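Local coordinates for amino acid ABC transporter, periplasmic amino acid-binding protein (Brucella ovis, PDB 4Z9N) that binds glutathione and probably delivers it, or amino acids, as the periplasmic solute-binding component of an ABC transporter, at residues Ile106-Asp110 with Gly311-Gln315; Gln112-Ile116 with Leu188-Arg192; His232-Asn237 with Gln322-Val327; Asn237-Ile243 with Asp258-Leu263. All blocks are in the same frame, centred on the assembly; numbering follows the deposited sequence.

Interaction 1 (Ile106-Asp110 with Gly311-Gln315); sequences INYYD and GLNAQ
Tyr108 and Asn313 come closest in backbone, their CA atoms 6.3 Å apart, where the strand that includes Tyr108-Asp110 runs past the irregular loop Gly311-Gln315. The chain turns a corner at Asn107, and Asn313 then takes the strand edge at Tyr109, while the neighbouring Tyr108 and Asp110 pair with strand 211-218. Asn313 CG stands opposite its carbonyl carbon (chi1 -63°), which brings the amide to the Tyr109 backbone. Asn313 OD1 accepts the backbone N-H of Tyr109 at 2.8 Å, in the carbonyl plane on a lone pair and nearly straight (167°). From the other branch, Asn313 ND2 donates to Tyr109 O over 3.1 Å. The two bonds fix the rotation of the amide. Its nitrogen also lies over the centre of the Tyr108 ring, 3.2 Å above the plane, with amide and ring turned 29° apart. A water bridges the pair, accepting from Asn313 ND2 (2.8 Å) and lying 2.7 Å from Tyr108 OH. The Tyr109 ring has Asn313 OD1 at its edge and Ile106 CG2 over one face. Its CB packs on Leu312 CB at 4.1 Å, and the ring meets Tyr323 of the second subunit edge-to-face. Asn313 OD1 has a further donor in Gln322 NE2. An asparagine amide pairing with both backbone groups of one strand residue, as a neighbouring antiparallel strand would, ties the C-terminal loop to strand 101-117 of this periplasmic-binding-protein fold.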
# COMPACT_ATOMS: atom_id res chain seq x y z
N ILE D 106 5.54 -1.86 2.14
CA ILE D 106 6.53 -0.82 1.93
C ILE D 106 6.93 -0.31 3.31
O ILE D 106 6.13 0.32 3.98
CB ILE D 106 5.99 0.32 1.05
CG1 ILE D 106 5.78 -0.15 -0.40
CG2 ILE D 106 6.92 1.53 1.08
CD1 ILE D 106 4.78 0.72 -1.17
N ASN D 107 8.15 -0.61 3.75
CA ASN D 107 8.50 -0.21 5.10
C ASN D 107 9.17 1.17 5.14
O ASN D 107 9.36 1.73 6.20
CB ASN D 107 9.36 -1.28 5.80
CG ASN D 107 10.75 -1.46 5.19
OD1 ASN D 107 11.02 -1.14 4.03
ND2 ASN D 107 11.63 -2.05 5.99
N TYR D 108 9.49 1.73 3.97
CA TYR D 108 10.07 3.06 3.96
C TYR D 108 9.89 3.67 2.57
O TYR D 108 10.41 3.12 1.61
CB TYR D 108 11.56 3.01 4.34
CG TYR D 108 12.16 4.39 4.55
CD1 TYR D 108 12.62 5.14 3.48
CD2 TYR D 108 12.22 4.95 5.82
CE1 TYR D 108 13.13 6.40 3.66
CE2 TYR D 108 12.73 6.21 6.01
CZ TYR D 108 13.18 6.93 4.92
OH TYR D 108 13.67 8.19 5.11
N TYR D 109 9.13 4.76 2.48
CA TYR D 109 9.01 5.51 1.22
C TYR D 109 10.19 6.45 1.09
O TYR D 109 10.37 7.31 1.93
CB TYR D 109 7.71 6.32 1.17
CG TYR D 109 6.45 5.48 1.19
CD1 TYR D 109 5.90 5.08 2.39
CD2 TYR D 109 5.83 5.09 0.01
CE1 TYR D 109 4.74 4.31 2.43
CE2 TYR D 109 4.68 4.32 0.03
CZ TYR D 109 4.15 3.93 1.25
OH TYR D 109 2.99 3.18 1.28
N ASP D 110 10.98 6.29 0.03
CA ASP D 110 12.13 7.17 -0.19
C ASP D 110 12.09 7.73 -1.62
O ASP D 110 11.13 7.50 -2.37
CB ASP D 110 13.44 6.40 0.04
CG ASP D 110 14.55 7.27 0.58
OD1 ASP D 110 14.38 8.51 0.60
OD2 ASP D 110 15.58 6.71 1.01
N GLY D 311 8.47 12.43 7.97
CA GLY D 311 8.05 12.82 6.63
C GLY D 311 7.00 11.91 6.04
O GLY D 311 5.93 11.72 6.62
N LEU D 312 7.31 11.32 4.89
CA LEU D 312 6.37 10.41 4.23
C LEU D 312 6.10 9.19 5.08
O LEU D 312 5.09 8.51 4.89
CB LEU D 312 6.90 9.97 2.87
CG LEU D 312 7.07 11.05 1.82
CD1 LEU D 312 7.68 10.42 0.55
CD2 LEU D 312 5.74 11.71 1.54
N ASN D 313 7.02 8.88 5.99
CA ASN D 313 6.89 7.66 6.77
C ASN D 313 6.27 7.93 8.13
O ASN D 313 6.26 7.05 8.99
CB ASN D 313 8.24 6.98 6.89
CG ASN D 313 8.73 6.54 5.53
OD1 ASN D 313 8.13 5.66 4.91
ND2 ASN D 313 9.75 7.23 5.01
N ALA D 314 5.73 9.12 8.31
CA ALA D 314 4.86 9.36 9.45
C ALA D 314 3.59 8.53 9.26
O ALA D 314 3.25 8.12 8.15
CB ALA D 314 4.51 10.85 9.61
N GLN D 315 2.90 8.27 10.36
CA GLN D 315 1.58 7.66 10.32
C GLN D 315 0.64 8.43 9.42
O GLN D 315 0.73 9.66 9.29
CB GLN D 315 1.01 7.59 11.74
CG GLN D 315 1.59 6.48 12.63
CD GLN D 315 1.09 5.10 12.28
OE1 GLN D 315 -0.02 4.94 11.77
NE2 GLN D 315 1.88 4.08 12.60
O HOH W 1 11.36 9.21 6.16

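Interaction 2 (Gln112-Ile116 with Leu188-Arg192); sequences QGFMI and LYGVR
Leu188 opens the contact with strand Gln112-Ile116: its CD1 branch lies against the backbone of Gly113, 3.6 Å from Gly113 C, while CD2 reaches Met115 CB at 3.8 Å. The Leu188 and Met115 chains lie alongside one another, pointing opposite ways, and the Met115 methyl CE comes back to within 4.0 Å of Leu188 CD2. One turn later, Val191 offers CG1 to Met115 CE at 4.2 Å. Arg192 follows with the aliphatic part of its chain: its CB lies 3.8 Å from Met115 SD. Met115 reaches this far because its chain leaves the strand extended, with CG opposite the backbone N (chi1 -175°), and bends only at the sulfur (chi3 68°), which turns CE back toward the helix. The guanidinium of Arg192 looks beyond the contact, NH1 bonding His201 O. The Val191 side chain is about 5 Å from the bound glutathione, which places the contact beside the ligand pocket. Strand and helix segments run within 27° of parallel, their axes 9.9 Å apart at closest approach. Helix 185-192 therefore lies along one side of the mixed sheet, where Leu188 and Val191 also touch Tyr181 of strand 180-182, and Leu188 and Arg192 touch Ile203 of strand 201-203. Phe114 points away from that helix and packs on Met147 and Phe151 of helix 142-153.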
# COMPACT_ATOMS: atom_id res chain seq x y z
N GLN D 112 15.12 9.29 -4.85
CA GLN D 112 16.54 9.45 -5.19
C GLN D 112 17.01 10.90 -5.08
O GLN D 112 16.30 11.82 -5.50
CB GLN D 112 16.79 8.94 -6.60
CG GLN D 112 18.21 9.10 -7.11
CD GLN D 112 18.42 8.33 -8.40
OE1 GLN D 112 17.59 7.51 -8.79
NE2 GLN D 112 19.55 8.59 -9.08
N GLY D 113 18.21 11.10 -4.53
CA GLY D 113 18.79 12.42 -4.42
C GLY D 113 20.27 12.43 -4.76
O GLY D 113 20.83 11.41 -5.19
N PHE D 114 20.88 13.59 -4.59
CA PHE D 114 22.30 13.82 -4.90
C PHE D 114 23.02 14.46 -3.72
O PHE D 114 22.46 15.32 -3.04
CB PHE D 114 22.45 14.74 -6.12
CG PHE D 114 21.90 14.15 -7.37
CD1 PHE D 114 20.56 14.32 -7.70
CD2 PHE D 114 22.71 13.40 -8.20
CE1 PHE D 114 20.05 13.77 -8.86
CE2 PHE D 114 22.21 12.84 -9.37
CZ PHE D 114 20.87 13.03 -9.69
N MET D 115 24.25 14.04 -3.48
CA MET D 115 25.06 14.61 -2.40
C MET D 115 26.38 15.14 -2.94
O MET D 115 26.99 14.50 -3.82
CB MET D 115 25.31 13.55 -1.32
CG MET D 115 26.04 14.06 -0.08
SD MET D 115 25.96 12.86 1.27
CE MET D 115 26.96 11.53 0.61
N ILE D 116 26.82 16.29 -2.43
CA ILE D 116 28.10 16.88 -2.81
C ILE D 116 28.89 17.27 -1.57
O ILE D 116 28.33 17.43 -0.49
CB ILE D 116 27.93 18.11 -3.71
CG1 ILE D 116 27.09 19.18 -2.99
CG2 ILE D 116 27.34 17.74 -5.06
CD1 ILE D 116 27.25 20.57 -3.54
N LEU D 188 21.83 8.22 1.49
CA LEU D 188 22.83 9.30 1.51
C LEU D 188 23.15 9.72 2.94
O LEU D 188 24.32 10.00 3.26
CB LEU D 188 22.34 10.50 0.68
CG LEU D 188 22.32 10.28 -0.84
CD1 LEU D 188 21.61 11.42 -1.54
CD2 LEU D 188 23.76 10.13 -1.33
N TYR D 189 22.14 9.76 3.82
CA TYR D 189 22.38 10.02 5.23
C TYR D 189 23.34 8.98 5.83
O TYR D 189 24.22 9.32 6.62
CB TYR D 189 21.07 10.02 6.04
CG TYR D 189 20.27 11.31 5.99
CD1 TYR D 189 19.36 11.55 4.96
CD2 TYR D 189 20.40 12.26 6.99
CE1 TYR D 189 18.61 12.72 4.93
CE2 TYR D 189 19.66 13.43 6.96
CZ TYR D 189 18.77 13.66 5.93
OH TYR D 189 18.04 14.83 5.92
N GLY D 190 23.15 7.72 5.46
CA GLY D 190 23.97 6.65 5.99
C GLY D 190 25.38 6.64 5.44
O GLY D 190 26.36 6.46 6.18
N VAL D 191 25.49 6.83 4.13
CA VAL D 191 26.79 6.93 3.48
C VAL D 191 27.59 8.09 4.07
O VAL D 191 28.78 7.94 4.40
CB VAL D 191 26.65 7.11 1.97
CG1 VAL D 191 27.98 7.54 1.37
CG2 VAL D 191 26.16 5.81 1.34
N ARG D 192 26.94 9.24 4.21
CA ARG D 192 27.61 10.44 4.71
C ARG D 192 28.30 10.19 6.06
O ARG D 192 29.43 10.64 6.29
CB ARG D 192 26.61 11.60 4.83
CG ARG D 192 27.22 12.88 5.38
CD ARG D 192 26.30 14.09 5.18
NE ARG D 192 25.00 13.94 5.84
CZ ARG D 192 24.01 14.82 5.73
NH1 ARG D 192 24.17 15.91 4.99
NH2 ARG D 192 22.86 14.61 6.35

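Interaction 3 (His232-Asn237 with Gln322-Val327); sequences HNALLN and QYGIPV
Two asparagines one helical turn apart, Asn233 and Asn237, hold the backbone of Ile325 through hydrogen bonds to its N-H and its carbonyl. Ile325 N donates to Asn233 OD1 at 2.9 Å and almost straight (173°), although it approaches from above the carbonyl plane. Asn237 ND2 donates in turn to Ile325 O at 2.8 Å, with that oxygen in the plane of the amide. The same nitrogen bonds back to Asn233 O, 3.0 Å away; this carbonyl also accepts its helical partner, Asn237 N, and the two donors arrive from opposite faces of its plane. Water adds a further bridge: one molecule donates a hydrogen bond to Asn237 OD1 and accepts from Val327 N at 2.8 Å. By these bonds the extended C-terminal tail, which follows the last helices of the chain, is laced along helix 222-240, and Lys210 of the second subunit reaches both Asn237 OD1 and Gly324 O. Apolar and van der Waals contact fills in between the polar ones. Gly324 CA packs 3.7 Å from Leu236 CB, which brings the tail close to the helix. Leu236 spreads its methyls against Gln322, CD1 lying 3.5 Å from OE1 and CD2 3.8 Å from CB. A bend at chi2 (-76°) brings Gln322 OE1 also to the edge of the His232 ring, with CE1 at 3.7 Å, while His232 ND1 bonds Tyr48 OH.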
# COMPACT_ATOMS: atom_id res chain seq x y z
N HIS D 232 4.58 -6.37 9.21
CA HIS D 232 4.63 -4.95 8.89
C HIS D 232 3.41 -4.17 9.39
O HIS D 232 3.53 -3.12 10.02
CB HIS D 232 4.76 -4.78 7.38
CG HIS D 232 4.62 -3.37 6.90
ND1 HIS D 232 5.46 -2.35 7.29
CD2 HIS D 232 3.77 -2.83 5.99
CE1 HIS D 232 5.11 -1.23 6.66
NE2 HIS D 232 4.09 -1.50 5.86
N ASN D 233 2.22 -4.69 9.11
CA ASN D 233 1.03 -3.94 9.46
C ASN D 233 0.78 -3.98 10.96
O ASN D 233 0.24 -3.03 11.51
CB ASN D 233 -0.17 -4.44 8.66
CG ASN D 233 -0.15 -3.91 7.23
OD1 ASN D 233 -0.52 -2.77 6.99
ND2 ASN D 233 0.33 -4.73 6.28
N ALA D 234 1.23 -5.05 11.62
CA ALA D 234 1.16 -5.09 13.07
C ALA D 234 2.03 -3.98 13.65
O ALA D 234 1.63 -3.30 14.60
CB ALA D 234 1.60 -6.45 13.61
N LEU D 235 3.22 -3.81 13.09
CA LEU D 235 4.11 -2.75 13.57
C LEU D 235 3.45 -1.37 13.44
O LEU D 235 3.56 -0.52 14.34
CB LEU D 235 5.44 -2.75 12.79
CG LEU D 235 6.37 -3.93 13.11
CD1 LEU D 235 7.51 -3.99 12.10
CD2 LEU D 235 6.90 -3.82 14.54
N LEU D 236 2.78 -1.15 12.31
CA LEU D 236 2.08 0.12 12.07
C LEU D 236 0.89 0.31 13.02
O LEU D 236 0.75 1.37 13.63
CB LEU D 236 1.60 0.20 10.63
CG LEU D 236 2.72 0.34 9.57
CD1 LEU D 236 2.15 0.40 8.14
CD2 LEU D 236 3.62 1.56 9.85
N ASN D 237 0.04 -0.71 13.13
CA ASN D 237 -1.13 -0.61 14.01
C ASN D 237 -0.72 -0.36 15.46
O ASN D 237 -1.34 0.46 16.14
CB ASN D 237 -2.00 -1.88 13.92
CG ASN D 237 -3.02 -1.81 12.79
OD1 ASN D 237 -4.08 -1.20 12.93
ND2 ASN D 237 -2.71 -2.44 11.66
N GLN D 322 2.12 6.10 5.96
CA GLN D 322 2.17 4.75 6.51
C GLN D 322 0.85 4.39 7.15
O GLN D 322 0.43 5.00 8.14
CB GLN D 322 3.33 4.59 7.50
CG GLN D 322 4.71 4.60 6.85
CD GLN D 322 5.04 3.29 6.14
OE1 GLN D 322 4.25 2.35 6.14
NE2 GLN D 322 6.22 3.24 5.52
N TYR D 323 0.20 3.39 6.57
CA TYR D 323 -1.18 3.07 6.94
C TYR D 323 -1.30 1.60 7.30
O TYR D 323 -1.15 0.74 6.46
CB TYR D 323 -2.10 3.42 5.76
CG TYR D 323 -3.60 3.21 5.95
CD1 TYR D 323 -4.19 1.98 5.67
CD2 TYR D 323 -4.43 4.27 6.32
CE1 TYR D 323 -5.56 1.79 5.80
CE2 TYR D 323 -5.82 4.10 6.43
CZ TYR D 323 -6.36 2.86 6.17
OH TYR D 323 -7.72 2.68 6.26
N GLY D 324 -1.54 1.32 8.58
CA GLY D 324 -1.67 -0.06 9.00
C GLY D 324 -3.03 -0.59 8.61
O GLY D 324 -4.06 -0.07 9.03
N ILE D 325 -3.05 -1.62 7.78
CA ILE D 325 -4.30 -2.23 7.35
C ILE D 325 -4.91 -2.88 8.59
O ILE D 325 -4.18 -3.39 9.43
CB ILE D 325 -4.02 -3.23 6.18
CG1 ILE D 325 -3.35 -2.49 5.02
CG2 ILE D 325 -5.29 -3.88 5.67
CD1 ILE D 325 -2.84 -3.41 3.95
N PRO D 326 -6.24 -2.82 8.74
CA PRO D 326 -6.82 -3.25 10.02
C PRO D 326 -6.67 -4.73 10.35
O PRO D 326 -6.87 -5.60 9.51
CB PRO D 326 -8.30 -2.89 9.87
CG PRO D 326 -8.53 -2.74 8.38
CD PRO D 326 -7.24 -2.17 7.87
N VAL D 327 -6.32 -4.98 11.60
CA VAL D 327 -6.25 -6.33 12.14
C VAL D 327 -7.65 -6.64 12.64
O VAL D 327 -7.99 -6.42 13.81
CB VAL D 327 -5.16 -6.42 13.23
CG1 VAL D 327 -5.16 -7.77 13.90
CG2 VAL D 327 -3.81 -6.15 12.58
O HOH W 2 0.71 -1.11 5.03
O HOH W 3 -6.50 -3.00 13.61

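Interaction 4 (Asn237-Ile243 with Asp258-Leu263); sequences NAEEYGI and DIKRLL
Ala238 O accepts the backbone N-H of Ile243 at 2.9 Å, with a second, weak bond from Tyr241 N. Together with Gly242 N to Glu239 O at 3.0 Å, this forms a Schellman motif, with Gly242 at positive phi as its C-prime residue. The turn ends helix 222-240 and folds Ile243 back beside Tyr241, so that both side chains face helix 257-262. Ile243 CD1 is the apolar centre: it meets Leu262 CD2 at 3.7 Å and Ile259 CG2 at 3.8 Å, and also touches Leu263 CD1. The Ile243 chain points the opposite way to those of Ile259 and Leu262, and their methyls meet. Leu262 enters this cluster because its CG stands opposite the backbone N (chi1 -178°), which carries CD2 to where it touches both Ile243 and the Tyr241 ring; the distance to Tyr241 CD2 is 3.9 Å. Farther along the same ring, CE2 and CZ pass Asp258 CB, each at 4.0 Å, and Asn237 O lies over one face, nearer the ring's margin than its centre. Asp258 itself is engaged within its own helix: Arg261 NH2 forms a salt bridge to its OD1 at 3.0 Å, coming from above the carboxylate plane. Arg261 also bonds Val327 O through NE and pairs through NH1 with Asp149 of the second subunit. Around the pair, helix 248-251 supplies Val248 and Met251 against Ile243 and Leu263, while helix 281-289 closes another side, with Ile286 on Ala238 and Val282 on both Leu262 and Leu263.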
# COMPACT_ATOMS: atom_id res chain seq x y z
N ASN D 237 0.04 -0.71 13.13
CA ASN D 237 -1.13 -0.61 14.01
C ASN D 237 -0.72 -0.36 15.46
O ASN D 237 -1.34 0.46 16.14
CB ASN D 237 -2.00 -1.88 13.92
CG ASN D 237 -3.02 -1.81 12.79
OD1 ASN D 237 -4.08 -1.20 12.93
ND2 ASN D 237 -2.71 -2.44 11.66
N ALA D 238 0.33 -1.05 15.91
CA ALA D 238 0.80 -0.89 17.29
C ALA D 238 1.22 0.55 17.54
O ALA D 238 0.86 1.13 18.57
CB ALA D 238 1.94 -1.85 17.59
N GLU D 239 1.94 1.15 16.60
CA GLU D 239 2.34 2.54 16.82
C GLU D 239 1.09 3.42 16.87
O GLU D 239 0.95 4.26 17.76
CB GLU D 239 3.30 3.06 15.74
CG GLU D 239 3.77 4.47 16.10
CD GLU D 239 4.56 5.18 15.02
OE1 GLU D 239 4.57 4.72 13.85
OE2 GLU D 239 5.20 6.21 15.36
N GLU D 240 0.17 3.22 15.93
CA GLU D 240 -1.06 4.01 15.90
C GLU D 240 -1.84 3.92 17.22
O GLU D 240 -2.46 4.91 17.67
CB GLU D 240 -1.97 3.57 14.73
CG GLU D 240 -3.18 4.49 14.55
CD GLU D 240 -4.17 3.99 13.50
OE1 GLU D 240 -3.74 3.28 12.56
OE2 GLU D 240 -5.38 4.30 13.63
N TYR D 241 -1.79 2.76 17.87
CA TYR D 241 -2.54 2.55 19.10
C TYR D 241 -1.70 2.81 20.36
O TYR D 241 -2.16 2.57 21.47
CB TYR D 241 -3.11 1.13 19.16
CG TYR D 241 -4.06 0.74 18.03
CD1 TYR D 241 -4.70 1.70 17.26
CD2 TYR D 241 -4.32 -0.59 17.75
CE1 TYR D 241 -5.57 1.33 16.24
CE2 TYR D 241 -5.19 -0.97 16.74
CZ TYR D 241 -5.81 -0.00 15.99
OH TYR D 241 -6.68 -0.38 14.97
N GLY D 242 -0.49 3.34 20.20
CA GLY D 242 0.35 3.69 21.34
C GLY D 242 0.89 2.50 22.11
O GLY D 242 1.16 2.59 23.32
N ILE D 243 1.05 1.37 21.41
CA ILE D 243 1.59 0.15 22.00
C ILE D 243 3.08 0.10 21.71
O ILE D 243 3.50 0.12 20.55
CB ILE D 243 0.89 -1.11 21.46
CG1 ILE D 243 -0.61 -1.03 21.73
CG2 ILE D 243 1.46 -2.36 22.16
CD1 ILE D 243 -1.40 -1.98 20.87
N ASP D 258 -10.07 -2.73 19.92
CA ASP D 258 -9.05 -2.82 18.87
C ASP D 258 -7.72 -3.34 19.42
O ASP D 258 -7.03 -4.12 18.76
CB ASP D 258 -8.83 -1.46 18.21
CG ASP D 258 -10.02 -0.98 17.42
OD1 ASP D 258 -10.96 -1.78 17.20
OD2 ASP D 258 -10.02 0.19 16.99
N ILE D 259 -7.36 -2.90 20.62
CA ILE D 259 -6.08 -3.27 21.21
C ILE D 259 -6.13 -4.71 21.71
O ILE D 259 -5.18 -5.48 21.52
CB ILE D 259 -5.70 -2.30 22.33
CG1 ILE D 259 -5.50 -0.89 21.75
CG2 ILE D 259 -4.46 -2.77 23.06
CD1 ILE D 259 -5.15 0.17 22.82
N LYS D 260 -7.24 -5.06 22.33
CA LYS D 260 -7.45 -6.42 22.83
C LYS D 260 -7.35 -7.43 21.68
O LYS D 260 -6.72 -8.48 21.81
CB LYS D 260 -8.82 -6.53 23.51
CG LYS D 260 -9.13 -7.92 24.05
CD LYS D 260 -10.52 -7.98 24.69
CE LYS D 260 -10.61 -7.07 25.89
NZ LYS D 260 -11.86 -7.32 26.66
N ARG D 261 -7.96 -7.08 20.55
CA ARG D 261 -7.96 -7.95 19.38
C ARG D 261 -6.55 -8.01 18.77
O ARG D 261 -6.06 -9.10 18.45
CB ARG D 261 -8.99 -7.45 18.35
CG ARG D 261 -9.09 -8.32 17.09
CD ARG D 261 -10.28 -7.93 16.21
NE ARG D 261 -10.18 -6.54 15.74
CZ ARG D 261 -10.94 -5.55 16.19
NH1 ARG D 261 -11.89 -5.79 17.09
NH2 ARG D 261 -10.77 -4.32 15.71
N LEU D 262 -5.90 -6.86 18.64
CA LEU D 262 -4.54 -6.80 18.11
C LEU D 262 -3.58 -7.66 18.94
O LEU D 262 -2.77 -8.40 18.39
CB LEU D 262 -4.02 -5.36 18.07
CG LEU D 262 -2.61 -5.19 17.50
CD1 LEU D 262 -2.58 -5.55 16.00
CD2 LEU D 262 -2.06 -3.78 17.74
N LEU D 263 -3.68 -7.57 20.26
CA LEU D 263 -2.71 -8.24 21.12
C LEU D 263 -3.11 -9.67 21.49
O LEU D 263 -2.46 -10.30 22.32
CB LEU D 263 -2.46 -7.41 22.38
CG LEU D 263 -1.89 -6.04 22.04
CD1 LEU D 263 -1.59 -5.24 23.29
CD2 LEU D 263 -0.63 -6.17 21.18

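How the interactions relate
Strand 101-117 carries interactions 1 and 2, whose centres are about 17 Å apart, while helix 222-240 carries interactions 3 and 4, about 9 Å apart between centres and sharing Asn237. The C-terminal region links the two groups: interactions 1 and 3 touch where Gln315 NE2 meets Leu236 O at 3.1 Å, and Gln315 also reaches Glu239 of interaction 4. Val327 CG2 of interaction 3 packs on Leu262 CD1 of interaction 4 at 3.7 Å. Interaction 2 stands apart, its centre about 35 Å from that of interaction 4. It lies beside the ligand, with the Val191 side chain about 5 Å from glutathione, against about 9 Å for that of Tyr108 in interaction 1. Interactions 1, 3 and 4 all touch the second subunit.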